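Local coordinates for dTDP-glucose 4,6-dehydratase (Klebsiella pneumoniae, PDB 5U4Q), which binds NAD and probably dehydrates dTDP-glucose to dTDP-4-keto-6-deoxyglucose, at residues A194-M202 with L271-L282. Residues are numbered along the deposited sequence; the frame is centred on the assembly and turned at random. Where two conformers were deposited one is given.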
ATOM      1  N   ALA A 194       9.199  17.052 -16.417  1.00 20.29           N
ATOM      2  CA  ALA A 194       9.747  18.395 -16.158  1.00 18.43           C
ATOM      3  C   ALA A 194      10.373  19.115 -17.335  1.00 18.45           C
ATOM      4  O   ALA A 194       9.825  19.059 -18.430  1.00 18.49           O
ATOM      5  CB  ALA A 194      10.709  18.289 -14.984  1.00 18.83           C
ATOM      6  N   LEU A 195      11.514  19.796 -17.142  1.00 17.43           N
ATOM      7  CA  LEU A 195      12.087  20.565 -18.233  1.00 17.34           C
ATOM      8  C   LEU A 195      12.553  19.708 -19.393  1.00 17.89           C
ATOM      9  O   LEU A 195      12.486  20.102 -20.548  1.00 18.24           O
ATOM     10  CB  LEU A 195      13.253  21.400 -17.770  1.00 18.17           C
ATOM     11  CG  LEU A 195      13.006  22.456 -16.724  1.00 19.80           C
ATOM     12  CD1 LEU A 195      14.271  23.279 -16.608  1.00 20.13           C
ATOM     13  CD2 LEU A 195      11.825  23.337 -17.142  1.00 22.04           C
ATOM     14  N   PHE A 196      13.068  18.518 -19.085  1.00 16.41           N
ATOM     15  CA  PHE A 196      13.534  17.596 -20.105  1.00 16.33           C
ATOM     16  C   PHE A 196      12.351  17.252 -21.036  1.00 16.45           C
ATOM     17  O   PHE A 196      12.488  17.268 -22.256  1.00 17.20           O
ATOM     18  CB  PHE A 196      14.096  16.351 -19.382  1.00 16.27           C
ATOM     19  CG  PHE A 196      15.085  15.527 -20.163  1.00 16.85           C
ATOM     20  CD1 PHE A 196      15.063  15.413 -21.553  1.00 18.14           C
ATOM     21  CD2 PHE A 196      15.989  14.751 -19.456  1.00 17.90           C
ATOM     22  CE1 PHE A 196      15.988  14.606 -22.204  1.00 18.01           C
ATOM     23  CE2 PHE A 196      16.888  13.929 -20.100  1.00 18.40           C
ATOM     24  CZ  PHE A 196      16.878  13.845 -21.466  1.00 18.31           C
ATOM     25  N   LYS A 197      11.199  16.961 -20.450  1.00 17.98           N
ATOM     26  CA  LYS A 197       9.994  16.660 -21.245  1.00 20.19           C
ATOM     27  C   LYS A 197       9.678  17.818 -22.186  1.00 22.62           C
ATOM     28  O   LYS A 197       9.465  17.610 -23.379  1.00 20.28           O
ATOM     29  CB  LYS A 197       8.802  16.380 -20.337  1.00 22.83           C
ATOM     30  CG  LYS A 197       7.493  16.116 -21.073  1.00 25.69           C
ATOM     31  CD  LYS A 197       6.366  15.824 -20.107  1.00 27.73           C
ATOM     32  CE  LYS A 197       5.099  15.437 -20.858  1.00 34.48           C
ATOM     33  NZ  LYS A 197       4.069  14.917 -19.921  1.00 40.01           N
ATOM     34  N   PHE A 198       9.671  19.035 -21.655  1.00 19.65           N
ATOM     35  CA  PHE A 198       9.377  20.203 -22.518  1.00 21.61           C
ATOM     36  C   PHE A 198      10.441  20.422 -23.592  1.00 23.31           C
ATOM     37  O   PHE A 198      10.124  20.747 -24.740  1.00 23.79           O
ATOM     38  CB  PHE A 198       9.236  21.498 -21.724  1.00 21.92           C
ATOM     39  CG  PHE A 198       8.198  21.468 -20.647  1.00 25.90           C
ATOM     40  CD1 PHE A 198       6.963  20.852 -20.836  1.00 28.81           C
ATOM     41  CD2 PHE A 198       8.436  22.124 -19.435  1.00 27.55           C
ATOM     42  CE1 PHE A 198       6.012  20.842 -19.820  1.00 31.84           C
ATOM     43  CE2 PHE A 198       7.482  22.131 -18.420  1.00 31.68           C
ATOM     44  CZ  PHE A 198       6.271  21.480 -18.611  1.00 31.96           C
ATOM     45  N   THR A 199      11.711  20.266 -23.229  1.00 20.11           N
ATOM     46  CA  THR A 199      12.804  20.490 -24.159  1.00 21.08           C
ATOM     47  C   THR A 199      12.754  19.502 -25.326  1.00 23.67           C
ATOM     48  O   THR A 199      12.932  19.892 -26.485  1.00 22.97           O
ATOM     49  CB  THR A 199      14.161  20.356 -23.424  1.00 20.39           C
ATOM     50  OG1 THR A 199      14.254  21.349 -22.401  1.00 19.63           O
ATOM     51  CG2 THR A 199      15.325  20.500 -24.382  1.00 21.06           C
ATOM     52  N   LYS A 200      12.518  18.235 -25.004  0.50 23.62           N
ATOM     53  CA  LYS A 200      12.402  17.187 -26.008  0.50 26.98           C
ATOM     54  C   LYS A 200      11.258  17.532 -26.963  0.50 28.60           C
ATOM     55  O   LYS A 200      11.434  17.517 -28.182  0.50 29.48           O
ATOM     56  CB  LYS A 200      12.156  15.834 -25.334  0.50 28.84           C
ATOM     57  CG  LYS A 200      12.266  14.637 -26.264  0.50 31.52           C
ATOM     58  CD  LYS A 200      12.178  13.322 -25.497  0.50 33.89           C
ATOM     59  CE  LYS A 200      12.340  12.123 -26.418  0.50 35.60           C
ATOM     60  NZ  LYS A 200      12.153  10.842 -25.690  0.50 38.88           N
ATOM     61  N   ALA A 201      10.107  17.876 -26.394  1.00 28.18           N
ATOM     62  CA  ALA A 201       8.908  18.227 -27.183  1.00 29.25           C
ATOM     63  C   ALA A 201       9.209  19.404 -28.115  1.00 29.83           C
ATOM     64  O   ALA A 201       8.909  19.348 -29.319  1.00 34.58           O
ATOM     65  CB  ALA A 201       7.741  18.552 -26.259  1.00 29.42           C
HETATM   66  N   MSE A 202       9.842  20.437 -27.569  1.00 27.50           N
HETATM   67  CA  MSE A 202      10.232  21.625 -28.347  1.00 30.30           C
HETATM   68  C   MSE A 202      11.157  21.322 -29.481  1.00 33.45           C
HETATM   69  O   MSE A 202      10.908  21.759 -30.615  1.00 36.48           O
HETATM   70  CB  MSE A 202      10.917  22.664 -27.471  1.00 28.32           C
HETATM   71  CG  MSE A 202       9.856  23.400 -26.695  1.00 28.96           C
HETATM   72 SE   MSE A 202      10.708  24.496 -25.316  1.00 29.40          SE
HETATM   73  CE  MSE A 202      11.432  25.877 -26.457  1.00 29.21           C
ATOM     74  N   LEU A 271       3.817  27.603 -14.424  1.00 26.59           N
ATOM     75  CA  LEU A 271       4.288  26.804 -15.567  1.00 29.07           C
ATOM     76  C   LEU A 271       4.833  27.654 -16.726  1.00 24.20           C
ATOM     77  O   LEU A 271       5.912  27.373 -17.285  1.00 22.32           O
ATOM     78  CB  LEU A 271       3.146  25.878 -16.020  1.00 33.33           C
ATOM     79  CG  LEU A 271       3.223  24.905 -17.200  1.00 39.01           C
ATOM     80  CD1 LEU A 271       2.852  25.558 -18.518  1.00 40.48           C
ATOM     81  CD2 LEU A 271       4.569  24.213 -17.276  1.00 39.78           C
HETATM   82  N   MSE A 272       4.126  28.719 -17.084  1.00 23.27           N
HETATM   83  CA  MSE A 272       4.573  29.554 -18.191  1.00 23.10           C
HETATM   84  C   MSE A 272       5.924  30.179 -17.924  1.00 21.70           C
HETATM   85  O   MSE A 272       6.634  30.457 -18.848  1.00 24.51           O
HETATM   86  CB  MSE A 272       3.534  30.639 -18.547  1.00 26.37           C
HETATM   87  CG  MSE A 272       3.837  31.379 -19.860  1.00 25.65           C
HETATM   88 SE   MSE A 272       3.838  30.280 -21.486  1.00 29.03          SE
HETATM   89  CE  MSE A 272       1.933  29.829 -21.377  1.00 28.16           C
ATOM     90  N   ASP A 273       6.308  30.398 -16.666  1.00 22.34           N
ATOM     91  CA  ASP A 273       7.641  30.986 -16.383  1.00 23.82           C
ATOM     92  C   ASP A 273       8.756  30.029 -16.844  1.00 21.37           C
ATOM     93  O   ASP A 273       9.792  30.474 -17.362  1.00 21.48           O
ATOM     94  CB  ASP A 273       7.835  31.299 -14.892  1.00 27.46           C
ATOM     95  CG  ASP A 273       6.898  32.396 -14.374  1.00 34.17           C
ATOM     96  OD1 ASP A 273       6.403  33.207 -15.173  1.00 39.39           O
ATOM     97  OD2 ASP A 273       6.689  32.454 -13.147  1.00 45.58           O
ATOM     98  N   TYR A 274       8.543  28.725 -16.657  1.00 21.78           N
ATOM     99  CA  TYR A 274       9.528  27.727 -17.104  1.00 20.34           C
ATOM    100  C   TYR A 274       9.567  27.626 -18.616  1.00 20.73           C
ATOM    101  O   TYR A 274      10.634  27.539 -19.195  1.00 19.50           O
ATOM    102  CB  TYR A 274       9.224  26.341 -16.526  1.00 20.52           C
ATOM    103  CG  TYR A 274       9.397  26.269 -15.048  1.00 22.15           C
ATOM    104  CD1 TYR A 274      10.653  26.076 -14.492  1.00 24.05           C
ATOM    105  CD2 TYR A 274       8.320  26.390 -14.201  1.00 26.71           C
ATOM    106  CE1 TYR A 274      10.826  26.018 -13.117  1.00 24.62           C
ATOM    107  CE2 TYR A 274       8.480  26.342 -12.813  1.00 26.31           C
ATOM    108  CZ  TYR A 274       9.733  26.138 -12.285  1.00 24.15           C
ATOM    109  OH  TYR A 274       9.897  26.098 -10.919  1.00 26.51           O
ATOM    110  N   ILE A 275       8.394  27.627 -19.258  1.00 20.60           N
ATOM    111  CA  ILE A 275       8.346  27.538 -20.717  1.00 22.43           C
ATOM    112  C   ILE A 275       9.020  28.756 -21.342  1.00 20.26           C
ATOM    113  O   ILE A 275       9.829  28.614 -22.242  1.00 22.48           O
ATOM    114  CB  ILE A 275       6.898  27.396 -21.218  1.00 23.28           C
ATOM    115  CG1 ILE A 275       6.299  26.107 -20.651  1.00 25.37           C
ATOM    116  CG2 ILE A 275       6.856  27.380 -22.748  1.00 25.21           C
ATOM    117  CD1 ILE A 275       4.862  25.879 -21.048  1.00 29.13           C
ATOM    118  N   THR A 276       8.691  29.950 -20.855  1.00 21.38           N
ATOM    119  CA  THR A 276       9.285  31.160 -21.412  1.00 22.71           C
ATOM    120  C   THR A 276      10.803  31.144 -21.276  1.00 21.34           C
ATOM    121  O   THR A 276      11.539  31.489 -22.223  1.00 21.31           O
ATOM    122  CB  THR A 276       8.717  32.414 -20.728  1.00 24.60           C
ATOM    123  OG1 THR A 276       7.291  32.437 -20.909  1.00 26.17           O
ATOM    124  CG2 THR A 276       9.337  33.670 -21.303  1.00 27.44           C
ATOM    125  N   ALA A 277      11.278  30.733 -20.100  1.00 21.04           N
ATOM    126  CA  ALA A 277      12.717  30.656 -19.864  1.00 20.16           C
ATOM    127  C   ALA A 277      13.390  29.632 -20.795  1.00 19.55           C
ATOM    128  O   ALA A 277      14.499  29.856 -21.264  1.00 20.61           O
ATOM    129  CB  ALA A 277      13.007  30.324 -18.411  1.00 20.87           C
ATOM    130  N   LEU A 278      12.749  28.478 -20.989  1.00 20.23           N
ATOM    131  CA  LEU A 278      13.283  27.478 -21.929  1.00 20.48           C
ATOM    132  C   LEU A 278      13.332  28.011 -23.340  1.00 22.08           C
ATOM    133  O   LEU A 278      14.303  27.784 -24.062  1.00 20.71           O
ATOM    134  CB  LEU A 278      12.458  26.195 -21.943  1.00 23.60           C
ATOM    135  CG  LEU A 278      12.809  25.095 -20.978  1.00 24.93           C
ATOM    136  CD1 LEU A 278      11.785  23.988 -21.135  1.00 25.95           C
ATOM    137  CD2 LEU A 278      14.216  24.552 -21.233  1.00 22.42           C
ATOM    138  N   GLU A 279      12.276  28.713 -23.741  1.00 20.89           N
ATOM    139  CA  GLU A 279      12.230  29.289 -25.096  1.00 23.78           C
ATOM    140  C   GLU A 279      13.406  30.229 -25.349  1.00 25.31           C
ATOM    141  O   GLU A 279      14.044  30.172 -26.409  1.00 25.70           O
ATOM    142  CB  GLU A 279      10.891  29.983 -25.311  1.00 23.68           C
ATOM    143  CG  GLU A 279       9.737  29.019 -25.521  1.00 23.27           C
ATOM    144  CD  GLU A 279       8.393  29.719 -25.633  1.00 25.61           C
ATOM    145  OE1 GLU A 279       8.248  30.835 -25.077  1.00 31.88           O
ATOM    146  OE2 GLU A 279       7.498  29.142 -26.276  1.00 29.37           O
ATOM    147  N   GLU A 280      13.714  31.058 -24.360  1.00 25.74           N
ATOM    148  CA  GLU A 280      14.826  31.989 -24.438  1.00 27.18           C
ATOM    149  C   GLU A 280      16.157  31.250 -24.510  1.00 27.20           C
ATOM    150  O   GLU A 280      17.034  31.621 -25.290  1.00 29.67           O
ATOM    151  CB  GLU A 280      14.843  32.904 -23.219  1.00 31.13           C
ATOM    152  CG  GLU A 280      15.959  33.949 -23.242  1.00 37.98           C
ATOM    153  CD  GLU A 280      16.089  34.711 -21.936  1.00 45.79           C
ATOM    154  OE1 GLU A 280      16.220  35.954 -21.997  1.00 56.28           O
ATOM    155  OE2 GLU A 280      16.067  34.074 -20.849  1.00 42.97           O
ATOM    156  N   ALA A 281      16.314  30.221 -23.680  1.00 24.89           N
ATOM    157  CA  ALA A 281      17.569  29.473 -23.625  1.00 23.22           C
ATOM    158  C   ALA A 281      17.840  28.676 -24.887  1.00 24.87           C
ATOM    159  O   ALA A 281      18.985  28.532 -25.294  1.00 24.07           O
ATOM    160  CB  ALA A 281      17.591  28.538 -22.408  1.00 23.90           C
ATOM    161  N   LEU A 282      16.781  28.138 -25.471  1.00 23.07           N
ATOM    162  CA  LEU A 282      16.887  27.316 -26.687  1.00 26.03           C
ATOM    163  C   LEU A 282      16.766  28.121 -27.970  1.00 30.08           C
ATOM    164  O   LEU A 282      17.000  27.577 -29.065  1.00 33.83           O
ATOM    165  CB  LEU A 282      15.833  26.204 -26.659  1.00 25.97           C
ATOM    166  CG  LEU A 282      16.000  25.192 -25.521  1.00 24.92           C
ATOM    167  CD1 LEU A 282      14.784  24.297 -25.428  1.00 27.83           C
ATOM    168  CD2 LEU A 282      17.269  24.364 -25.705  1.00 26.56           C
TER
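Leu278 pushes its branched end between Leu195, Phe198, Thr199 and Met202, a knobs-into-holes fit at the middle of two helices that pack at -51° with their axes 10.8 Å apart. Both belong to the smaller C-terminal part of this extended short-chain dehydrogenase/reductase fold, beside the Rossmann sheet that carries NAD. Leucine suits the knob because its two methyls spread across the socket, CD1 toward Leu195 and Phe198, CD2 against Thr199: CD1 lies 3.6 Å from CB of Phe198, at the edge of that ring, while CD2 reaches OG1 of Thr199 at 3.4 Å. That hydroxyl can sit in an apolar socket because it donates to the carbonyl of its own helix, Thr199 OG1 to Leu195 O, 2.8 Å. With OG1 beside the backbone N (chi1 -62°), the threonine methyl CG2 is left to meet CD1 of Leu282. Toward the N-terminal end of 271-282, the flat Phe198 ring extends far enough for its CZ to come within 3.5 Å of CD2 of Leu271, and CD2 of Leu195 rests against CB and CD1 of Tyr274. Helix 320-334 also touches this region, through Val324 on Leu195 and Val328 on Leu278.

The C-terminal ends form the looser side: Leu282 and Glu279 are partly exposed, and CA of Met202 stands 8.6 Å from CA of Glu279. Methionine, here selenomethionine, has a long unbranched chain that spans this wider backbone separation; SE touches CB of Leu278, and a bend at chi3 (73°) turns the methyl toward 271-282. Glu279 suits this border by offering its aliphatic stem to the methyl while OE2 makes both the salt bridge to Lys288 and the hydrogen bond from the backbone N of Ala286. On that border, CE of Met202 lies 3.7 Å from CG of Glu279 and 3.8 Å from CD1 of Leu282.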